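Local coordinates for uncharacterized protein (Plasmodium falciparum, PDB 1ZSO) that is of unknown function but probably binds zinc, at residues F27-R39 against T46-L58. Sequence-based numbering, arbitrary orientation.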
ATOM      1  N   PHE B  27      -7.845   4.312 -22.737  1.00 36.62           N
ATOM      2  CA  PHE B  27      -8.434   4.452 -21.417  1.00 35.98           C
ATOM      3  C   PHE B  27      -7.970   3.344 -20.532  1.00 37.95           C
ATOM      4  O   PHE B  27      -7.291   2.427 -20.993  1.00 36.45           O
ATOM      5  CB  PHE B  27      -9.973   4.498 -21.467  1.00 35.69           C
ATOM      6  CG  PHE B  27     -10.642   3.234 -21.988  1.00 33.75           C
ATOM      7  CD1 PHE B  27     -10.525   2.861 -23.319  1.00 33.94           C
ATOM      8  CD2 PHE B  27     -11.453   2.470 -21.151  1.00 33.34           C
ATOM      9  CE1 PHE B  27     -11.145   1.728 -23.793  1.00 32.83           C
ATOM     10  CE2 PHE B  27     -12.072   1.329 -21.604  1.00 29.01           C
ATOM     11  CZ  PHE B  27     -11.928   0.955 -22.929  1.00 32.77           C
ATOM     12  N   CYS B  28      -8.332   3.429 -19.252  1.00 39.47           N
ATOM     13  CA  CYS B  28      -8.076   2.339 -18.326  1.00 40.88           C
ATOM     14  C   CYS B  28      -9.260   2.049 -17.401  1.00 41.17           C
ATOM     15  O   CYS B  28     -10.207   2.827 -17.329  1.00 42.67           O
ATOM     16  CB  CYS B  28      -6.827   2.633 -17.537  1.00 41.45           C
ATOM     17  SG  CYS B  28      -6.775   4.270 -16.832  1.00 47.06           S
ATOM     18  N   ASP B  29      -9.220   0.906 -16.723  1.00 40.06           N
ATOM     19  CA  ASP B  29     -10.334   0.476 -15.890  1.00 39.77           C
ATOM     20  C   ASP B  29      -9.955   0.523 -14.404  1.00 38.47           C
ATOM     21  O   ASP B  29      -8.976   1.151 -14.032  1.00 37.91           O
ATOM     22  CB  ASP B  29     -10.777  -0.932 -16.314  1.00 40.73           C
ATOM     23  CG  ASP B  29      -9.782  -2.030 -15.889  1.00 44.43           C
ATOM     24  OD1 ASP B  29     -10.242  -3.164 -15.600  1.00 49.42           O
ATOM     25  OD2 ASP B  29      -8.551  -1.770 -15.825  1.00 47.68           O
ATOM     26  N   ASP B  30     -10.738  -0.148 -13.569  1.00 38.44           N
ATOM     27  CA  ASP B  30     -10.514  -0.180 -12.120  1.00 37.86           C
ATOM     28  C   ASP B  30      -9.293  -0.979 -11.725  1.00 37.10           C
ATOM     29  O   ASP B  30      -8.741  -0.754 -10.655  1.00 36.63           O
ATOM     30  CB  ASP B  30     -11.723  -0.769 -11.414  1.00 37.61           C
ATOM     31  CG  ASP B  30     -12.887   0.200 -11.338  1.00 38.90           C
ATOM     32  OD1 ASP B  30     -12.774   1.310 -11.893  1.00 37.93           O
ATOM     33  OD2 ASP B  30     -13.920  -0.152 -10.713  1.00 43.78           O
ATOM     34  N   GLU B  31      -8.899  -1.916 -12.587  1.00 36.61           N
ATOM     35  CA  GLU B  31      -7.691  -2.715 -12.414  1.00 37.53           C
ATOM     36  C   GLU B  31      -6.415  -1.879 -12.649  1.00 34.64           C
ATOM     37  O   GLU B  31      -5.333  -2.288 -12.275  1.00 34.19           O
ATOM     38  CB  GLU B  31      -7.693  -3.934 -13.374  1.00 38.00           C
ATOM     39  CG  GLU B  31      -8.952  -4.832 -13.334  1.00 41.50           C
ATOM     40  CD  GLU B  31      -8.987  -5.915 -14.463  1.00 43.99           C
ATOM     41  OE1 GLU B  31      -7.907  -6.461 -14.823  1.00 52.04           O
ATOM     42  OE2 GLU B  31     -10.101  -6.240 -14.980  1.00 49.95           O
ATOM     43  N   TYR B  32      -6.531  -0.707 -13.262  1.00 32.95           N
ATOM     44  CA  TYR B  32      -5.357   0.015 -13.644  1.00 31.93           C
ATOM     45  C   TYR B  32      -4.408   0.193 -12.443  1.00 32.24           C
ATOM     46  O   TYR B  32      -4.804   0.581 -11.312  1.00 29.11           O
ATOM     47  CB  TYR B  32      -5.695   1.378 -14.301  1.00 33.71           C
ATOM     48  CG  TYR B  32      -4.450   2.066 -14.793  1.00 33.34           C
ATOM     49  CD1 TYR B  32      -3.863   1.698 -15.976  1.00 32.71           C
ATOM     50  CD2 TYR B  32      -3.791   2.999 -14.000  1.00 35.33           C
ATOM     51  CE1 TYR B  32      -2.673   2.295 -16.396  1.00 34.19           C
ATOM     52  CE2 TYR B  32      -2.624   3.576 -14.397  1.00 36.41           C
ATOM     53  CZ  TYR B  32      -2.067   3.235 -15.618  1.00 36.59           C
ATOM     54  OH  TYR B  32      -0.871   3.807 -16.010  1.00 37.31           O
ATOM     55  N   LEU B  33      -3.135  -0.094 -12.708  1.00 32.40           N
ATOM     56  CA  LEU B  33      -2.097   0.015 -11.684  1.00 31.44           C
ATOM     57  C   LEU B  33      -1.427   1.371 -11.692  1.00 30.78           C
ATOM     58  O   LEU B  33      -0.584   1.630 -12.570  1.00 31.78           O
ATOM     59  CB  LEU B  33      -1.032  -1.061 -11.862  1.00 30.47           C
ATOM     60  CG  LEU B  33      -0.162  -1.108 -10.622  1.00 30.83           C
ATOM     61  CD1 LEU B  33      -1.050  -1.452  -9.446  1.00 28.08           C
ATOM     62  CD2 LEU B  33       0.956  -2.123 -10.752  1.00 32.67           C
ATOM     63  N   TRP B  34      -1.774   2.237 -10.729  1.00 28.29           N
ATOM     64  CA  TRP B  34      -1.090   3.560 -10.627  1.00 28.03           C
ATOM     65  C   TRP B  34       0.264   3.382  -9.959  1.00 27.80           C
ATOM     66  O   TRP B  34       0.387   2.641  -8.951  1.00 25.82           O
ATOM     67  CB  TRP B  34      -1.926   4.581  -9.852  1.00 27.88           C
ATOM     68  CG  TRP B  34      -3.188   4.845 -10.500  1.00 26.55           C
ATOM     69  CD1 TRP B  34      -4.377   4.285 -10.220  1.00 26.66           C
ATOM     70  CD2 TRP B  34      -3.401   5.707 -11.620  1.00 29.08           C
ATOM     71  NE1 TRP B  34      -5.344   4.772 -11.056  1.00 25.43           N
ATOM     72  CE2 TRP B  34      -4.765   5.646 -11.935  1.00 29.06           C
ATOM     73  CE3 TRP B  34      -2.581   6.564 -12.350  1.00 27.46           C
ATOM     74  CZ2 TRP B  34      -5.316   6.367 -12.984  1.00 28.38           C
ATOM     75  CZ3 TRP B  34      -3.122   7.260 -13.396  1.00 28.97           C
ATOM     76  CH2 TRP B  34      -4.479   7.176 -13.690  1.00 30.22           C
ATOM     77  N   ILE B  35       1.271   4.019 -10.563  1.00 27.52           N
ATOM     78  CA  ILE B  35       2.691   3.905 -10.173  1.00 26.96           C
ATOM     79  C   ILE B  35       3.296   5.315 -10.118  1.00 27.53           C
ATOM     80  O   ILE B  35       3.142   6.156 -11.027  1.00 28.22           O
ATOM     81  CB  ILE B  35       3.445   2.992 -11.128  1.00 28.15           C
ATOM     82  CG1 ILE B  35       2.708   1.650 -11.236  1.00 31.39           C
ATOM     83  CG2 ILE B  35       4.883   2.742 -10.647  1.00 27.68           C
ATOM     84  CD1 ILE B  35       3.150   0.801 -12.357  1.00 32.53           C
ATOM     85  N   PHE B  36       3.931   5.623  -9.016  1.00 27.52           N
ATOM     86  CA  PHE B  36       4.475   6.972  -8.841  1.00 27.14           C
ATOM     87  C   PHE B  36       5.749   6.876  -8.077  1.00 27.10           C
ATOM     88  O   PHE B  36       5.947   5.939  -7.282  1.00 23.60           O
ATOM     89  CB  PHE B  36       3.512   7.850  -8.042  1.00 28.62           C
ATOM     90  CG  PHE B  36       2.277   8.254  -8.808  1.00 27.68           C
ATOM     91  CD1 PHE B  36       2.336   9.267  -9.727  1.00 29.71           C
ATOM     92  CD2 PHE B  36       1.069   7.622  -8.587  1.00 27.47           C
ATOM     93  CE1 PHE B  36       1.195   9.642 -10.459  1.00 32.84           C
ATOM     94  CE2 PHE B  36      -0.061   7.979  -9.295  1.00 27.97           C
ATOM     95  CZ  PHE B  36       0.002   9.000 -10.231  1.00 31.01           C
ATOM     96  N   ASN B  37       6.613   7.850  -8.328  1.00 27.78           N
ATOM     97  CA  ASN B  37       7.553   8.245  -7.333  1.00 28.73           C
ATOM     98  C   ASN B  37       6.979   9.424  -6.542  1.00 29.67           C
ATOM     99  O   ASN B  37       6.501  10.415  -7.103  1.00 29.16           O
ATOM    100  CB  ASN B  37       8.869   8.679  -7.934  1.00 28.68           C
ATOM    101  CG  ASN B  37       9.610   7.583  -8.662  1.00 29.69           C
ATOM    102  OD1 ASN B  37       9.432   6.384  -8.449  1.00 23.50           O
ATOM    103  ND2 ASN B  37      10.519   8.025  -9.520  1.00 30.54           N
ATOM    104  N   ILE B  38       7.054   9.305  -5.222  1.00 30.23           N
ATOM    105  CA  ILE B  38       6.561  10.335  -4.311  1.00 30.07           C
ATOM    106  C   ILE B  38       7.618  10.902  -3.365  1.00 29.97           C
ATOM    107  O   ILE B  38       8.725  10.363  -3.214  1.00 27.76           O
ATOM    108  CB  ILE B  38       5.405   9.791  -3.480  1.00 29.83           C
ATOM    109  CG1 ILE B  38       5.923   8.683  -2.557  1.00 30.16           C
ATOM    110  CG2 ILE B  38       4.270   9.309  -4.454  1.00 30.48           C
ATOM    111  CD1 ILE B  38       5.004   8.343  -1.370  1.00 32.30           C
ATOM    112  N   ARG B  39       7.235  12.001  -2.732  1.00 31.37           N
ATOM    113  CA  ARG B  39       8.041  12.657  -1.709  1.00 32.35           C
ATOM    114  C   ARG B  39       7.157  13.133  -0.551  1.00 30.68           C
ATOM    115  O   ARG B  39       5.971  13.477  -0.710  1.00 28.55           O
ATOM    116  CB  ARG B  39       8.789  13.843  -2.308  1.00 34.05           C
ATOM    117  CG  ARG B  39       9.905  14.417  -1.414  1.00 40.72           C
ATOM    118  CD  ARG B  39      10.139  15.829  -1.845  1.00 48.74           C
ATOM    119  NE  ARG B  39      10.917  16.612  -0.897  1.00 52.87           N
ATOM    120  CZ  ARG B  39      12.216  16.860  -1.039  1.00 55.12           C
ATOM    121  NH1 ARG B  39      12.884  16.343  -2.075  1.00 52.07           N
ATOM    122  NH2 ARG B  39      12.855  17.606  -0.124  1.00 53.94           N
ATOM    123  N   THR B  46      11.634  10.300   0.340  1.00 28.67           N
ATOM    124  CA  THR B  46      11.036   9.940  -0.944  1.00 29.67           C
ATOM    125  C   THR B  46      10.739   8.447  -0.929  1.00 29.14           C
ATOM    126  O   THR B  46      11.308   7.703  -0.149  1.00 29.05           O
ATOM    127  CB  THR B  46      11.988  10.245  -2.109  1.00 29.22           C
ATOM    128  OG1 THR B  46      13.211   9.509  -1.941  1.00 32.91           O
ATOM    129  CG2 THR B  46      12.335  11.670  -2.144  1.00 28.90           C
ATOM    130  N   ARG B  47       9.828   8.018  -1.793  1.00 30.96           N
ATOM    131  CA  ARG B  47       9.534   6.606  -1.975  1.00 31.48           C
ATOM    132  C   ARG B  47       9.302   6.370  -3.478  1.00 30.80           C
ATOM    133  O   ARG B  47       8.472   7.049  -4.075  1.00 30.48           O
ATOM    134  CB  ARG B  47       8.312   6.277  -1.136  1.00 32.28           C
ATOM    135  CG  ARG B  47       7.926   4.840  -1.067  1.00 36.68           C
ATOM    136  CD  ARG B  47       8.737   4.077   0.005  1.00 42.61           C
ATOM    137  NE  ARG B  47       7.985   2.890   0.413  1.00 44.26           N
ATOM    138  CZ  ARG B  47       8.531   1.740   0.789  1.00 47.02           C
ATOM    139  NH1 ARG B  47       9.862   1.583   0.794  1.00 40.26           N
ATOM    140  NH2 ARG B  47       7.729   0.732   1.126  1.00 47.58           N
ATOM    141  N   ASP B  48      10.073   5.469  -4.087  1.00 29.65           N
ATOM    142  CA  ASP B  48       9.935   5.165  -5.512  1.00 32.29           C
ATOM    143  C   ASP B  48       8.963   4.033  -5.755  1.00 32.41           C
ATOM    144  O   ASP B  48       8.884   3.097  -4.964  1.00 30.84           O
ATOM    145  CB  ASP B  48      11.257   4.715  -6.132  1.00 32.31           C
ATOM    146  CG  ASP B  48      12.273   5.836  -6.237  1.00 35.43           C
ATOM    147  OD1 ASP B  48      11.914   6.990  -5.901  1.00 35.25           O
ATOM    148  OD2 ASP B  48      13.441   5.538  -6.628  1.00 42.03           O
ATOM    149  N   ASN B  49       8.249   4.120  -6.868  1.00 32.68           N
ATOM    150  CA  ASN B  49       7.490   2.978  -7.379  1.00 32.26           C
ATOM    151  C   ASN B  49       6.452   2.506  -6.383  1.00 31.69           C
ATOM    152  O   ASN B  49       6.402   1.316  -6.040  1.00 30.93           O
ATOM    153  CB  ASN B  49       8.453   1.828  -7.684  1.00 32.84           C
ATOM    154  CG  ASN B  49       7.768   0.654  -8.442  1.00 39.35           C
ATOM    155  OD1 ASN B  49       7.047   0.854  -9.431  1.00 44.01           O
ATOM    156  ND2 ASN B  49       8.016  -0.573  -7.975  1.00 44.05           N
ATOM    157  N   ILE B  50       5.655   3.435  -5.860  1.00 30.13           N
ATOM    158  CA  ILE B  50       4.543   3.017  -5.079  1.00 29.33           C
ATOM    159  C   ILE B  50       3.536   2.579  -6.088  1.00 29.44           C
ATOM    160  O   ILE B  50       3.524   3.079  -7.243  1.00 28.68           O
ATOM    161  CB  ILE B  50       3.944   4.109  -4.187  1.00 30.39           C
ATOM    162  CG1 ILE B  50       3.367   5.258  -5.021  1.00 29.97           C
ATOM    163  CG2 ILE B  50       4.972   4.594  -3.223  1.00 29.34           C
ATOM    164  CD1 ILE B  50       2.362   6.011  -4.314  1.00 32.87           C
ATOM    165  N   GLN B  51       2.694   1.650  -5.666  1.00 27.50           N
ATOM    166  CA  GLN B  51       1.691   1.079  -6.559  1.00 27.70           C
ATOM    167  C   GLN B  51       0.306   1.035  -5.879  1.00 26.93           C
ATOM    168  O   GLN B  51       0.136   0.647  -4.704  1.00 25.66           O
ATOM    169  CB  GLN B  51       2.100  -0.333  -7.015  1.00 26.88           C
ATOM    170  CG  GLN B  51       3.525  -0.505  -7.513  1.00 28.13           C
ATOM    171  CD  GLN B  51       3.857  -1.953  -7.783  1.00 27.39           C
ATOM    172  OE1 GLN B  51       3.245  -2.835  -7.224  1.00 34.72           O
ATOM    173  NE2 GLN B  51       4.815  -2.203  -8.660  1.00 28.97           N
ATOM    174  N   PHE B  52      -0.705   1.389  -6.616  1.00 27.56           N
ATOM    175  CA  PHE B  52      -2.055   1.271  -6.034  1.00 27.67           C
ATOM    176  C   PHE B  52      -3.094   1.294  -7.109  1.00 26.78           C
ATOM    177  O   PHE B  52      -2.814   1.732  -8.205  1.00 27.86           O
ATOM    178  CB  PHE B  52      -2.329   2.371  -4.976  1.00 28.23           C
ATOM    179  CG  PHE B  52      -2.477   3.752  -5.551  1.00 28.77           C
ATOM    180  CD1 PHE B  52      -3.714   4.214  -5.961  1.00 30.20           C
ATOM    181  CD2 PHE B  52      -1.387   4.586  -5.647  1.00 27.56           C
ATOM    182  CE1 PHE B  52      -3.852   5.440  -6.497  1.00 26.98           C
ATOM    183  CE2 PHE B  52      -1.499   5.818  -6.197  1.00 26.93           C
ATOM    184  CZ  PHE B  52      -2.726   6.265  -6.606  1.00 30.29           C
ATOM    185  N   ARG B  53      -4.295   0.831  -6.769  1.00 29.20           N
ATOM    186  CA  ARG B  53      -5.505   0.929  -7.622  1.00 29.21           C
ATOM    187  C   ARG B  53      -6.575   1.803  -6.991  1.00 28.41           C
ATOM    188  O   ARG B  53      -6.678   1.865  -5.773  1.00 28.52           O
ATOM    189  CB  ARG B  53      -6.118  -0.446  -7.842  1.00 28.79           C
ATOM    190  CG  ARG B  53      -5.278  -1.350  -8.739  1.00 34.34           C
ATOM    191  CD  ARG B  53      -5.200  -2.741  -8.156  1.00 43.24           C
ATOM    192  NE  ARG B  53      -4.697  -2.671  -6.769  1.00 48.36           N
ATOM    193  CZ  ARG B  53      -3.405  -2.693  -6.430  1.00 46.59           C
ATOM    194  NH1 ARG B  53      -2.473  -2.832  -7.374  1.00 46.19           N
ATOM    195  NH2 ARG B  53      -3.048  -2.586  -5.145  1.00 38.66           N
ATOM    196  N   LYS B  54      -7.427   2.408  -7.823  1.00 27.49           N
ATOM    197  CA  LYS B  54      -8.463   3.338  -7.342  1.00 28.47           C
ATOM    198  C   LYS B  54      -9.527   2.612  -6.483  1.00 27.98           C
ATOM    199  O   LYS B  54     -10.379   3.237  -5.887  1.00 27.81           O
ATOM    200  CB  LYS B  54      -9.134   4.054  -8.543  1.00 29.67           C
ATOM    201  CG  LYS B  54     -10.288   3.243  -9.154  1.00 31.28           C
ATOM    202  CD  LYS B  54     -10.451   3.485 -10.622  1.00 39.03           C
ATOM    203  CE  LYS B  54     -11.468   4.534 -10.932  1.00 40.63           C
ATOM    204  NZ  LYS B  54     -11.382   4.916 -12.408  1.00 45.00           N
ATOM    205  N   THR B  55      -9.488   1.280  -6.460  1.00 27.76           N
ATOM    206  CA  THR B  55     -10.472   0.486  -5.739  1.00 27.52           C
ATOM    207  C   THR B  55      -9.942   0.085  -4.379  1.00 26.23           C
ATOM    208  O   THR B  55     -10.709  -0.441  -3.568  1.00 26.76           O
ATOM    209  CB  THR B  55     -10.806  -0.830  -6.496  1.00 27.37           C
ATOM    210  OG1 THR B  55      -9.598  -1.491  -6.781  1.00 27.48           O
ATOM    211  CG2 THR B  55     -11.545  -0.562  -7.839  1.00 28.97           C
ATOM    212  N   ASP B  56      -8.646   0.317  -4.140  1.00 25.31           N
ATOM    213  CA  ASP B  56      -8.018  -0.069  -2.861  1.00 26.99           C
ATOM    214  C   ASP B  56      -8.654   0.718  -1.719  1.00 27.35           C
ATOM    215  O   ASP B  56      -8.918   1.914  -1.851  1.00 25.57           O
ATOM    216  CB  ASP B  56      -6.497   0.149  -2.883  1.00 27.22           C
ATOM    217  CG  ASP B  56      -5.782  -0.742  -3.889  1.00 30.23           C
ATOM    218  OD1 ASP B  56      -6.444  -1.635  -4.438  1.00 28.39           O
ATOM    219  OD2 ASP B  56      -4.552  -0.559  -4.114  1.00 34.76           O
ATOM    220  N   ILE B  57      -8.945   0.029  -0.605  1.00 28.42           N
ATOM    221  CA  ILE B  57      -9.652   0.649   0.542  1.00 27.22           C
ATOM    222  C   ILE B  57      -8.805   0.549   1.797  1.00 27.12           C
ATOM    223  O   ILE B  57      -8.708  -0.519   2.386  1.00 27.38           O
ATOM    224  CB  ILE B  57     -11.041  -0.014   0.800  1.00 26.36           C
ATOM    225  CG1 ILE B  57     -11.954   0.183  -0.406  1.00 27.29           C
ATOM    226  CG2 ILE B  57     -11.711   0.567   2.039  1.00 28.61           C
ATOM    227  CD1 ILE B  57     -13.226  -0.671  -0.387  1.00 26.30           C
ATOM    228  N   LEU B  58      -8.210   1.673   2.206  1.00 27.13           N
ATOM    229  CA  LEU B  58      -7.404   1.757   3.427  1.00 26.59           C
ATOM    230  C   LEU B  58      -8.053   2.714   4.409  1.00 26.54           C
ATOM    231  O   LEU B  58      -8.257   3.895   4.096  1.00 25.78           O
ATOM    232  CB  LEU B  58      -5.997   2.263   3.144  1.00 23.92           C
ATOM    233  CG  LEU B  58      -5.224   1.790   1.914  1.00 29.48           C
ATOM    234  CD1 LEU B  58      -3.771   2.279   1.958  1.00 27.79           C
ATOM    235  CD2 LEU B  58      -5.208   0.294   1.749  1.00 30.67           C
TER
HETATM  236  O   HOH W   1      -9.004   3.964 -13.326  1.00 52.57           O
HETATM  237  O   HOH W   2      10.510   9.788  -5.370  1.00 46.85           O
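Backbone hydrogen bonds in both directions join Trp34 to Phe52, Phe36 to Ile50 and Ile38 to Arg47; the straightest runs from Ile38 N to Arg47 O (2.9 Å, 172°). Between the last two pairs the register slips by one residue, because Asn49 and Ile50 both face Phe36. This is a G1 beta bulge, with Asn49 in a left-handed backbone conformation, set in an antiparallel hairpin whose strand 34-40 is flanked on its other edge by strand 112-117. Asn37 OD1 accepts a hydrogen bond from Asn49 N (3.0 Å), in the carbonyl plane, and Asn37 ND2 bonds Asp116 OD2 of strand 112-117.

Apolar contacts gather on the face carrying Trp34, Phe36, Ile38, Ile50 and Phe52. Trp34 CB sits over the Phe52 ring, 3.9 Å from its centroid, a CH-pi contact, and Phe52 CE2 meets the edge of the Phe36 ring at CD2 (3.9 Å). The chi1 of Ile38 (66°) leaves CG2 anti to the carbonyl carbon, where it meets Ile50 CD1 (3.8 Å), and lays CG1 against Arg47 CB. Phe69 packs against Ile38, Ile50 and Phe52.

Beyond the strands, Lys54 NZ makes a long salt bridge to Asp30 OD1 (3.9 Å) and reaches Asp29 O through a water.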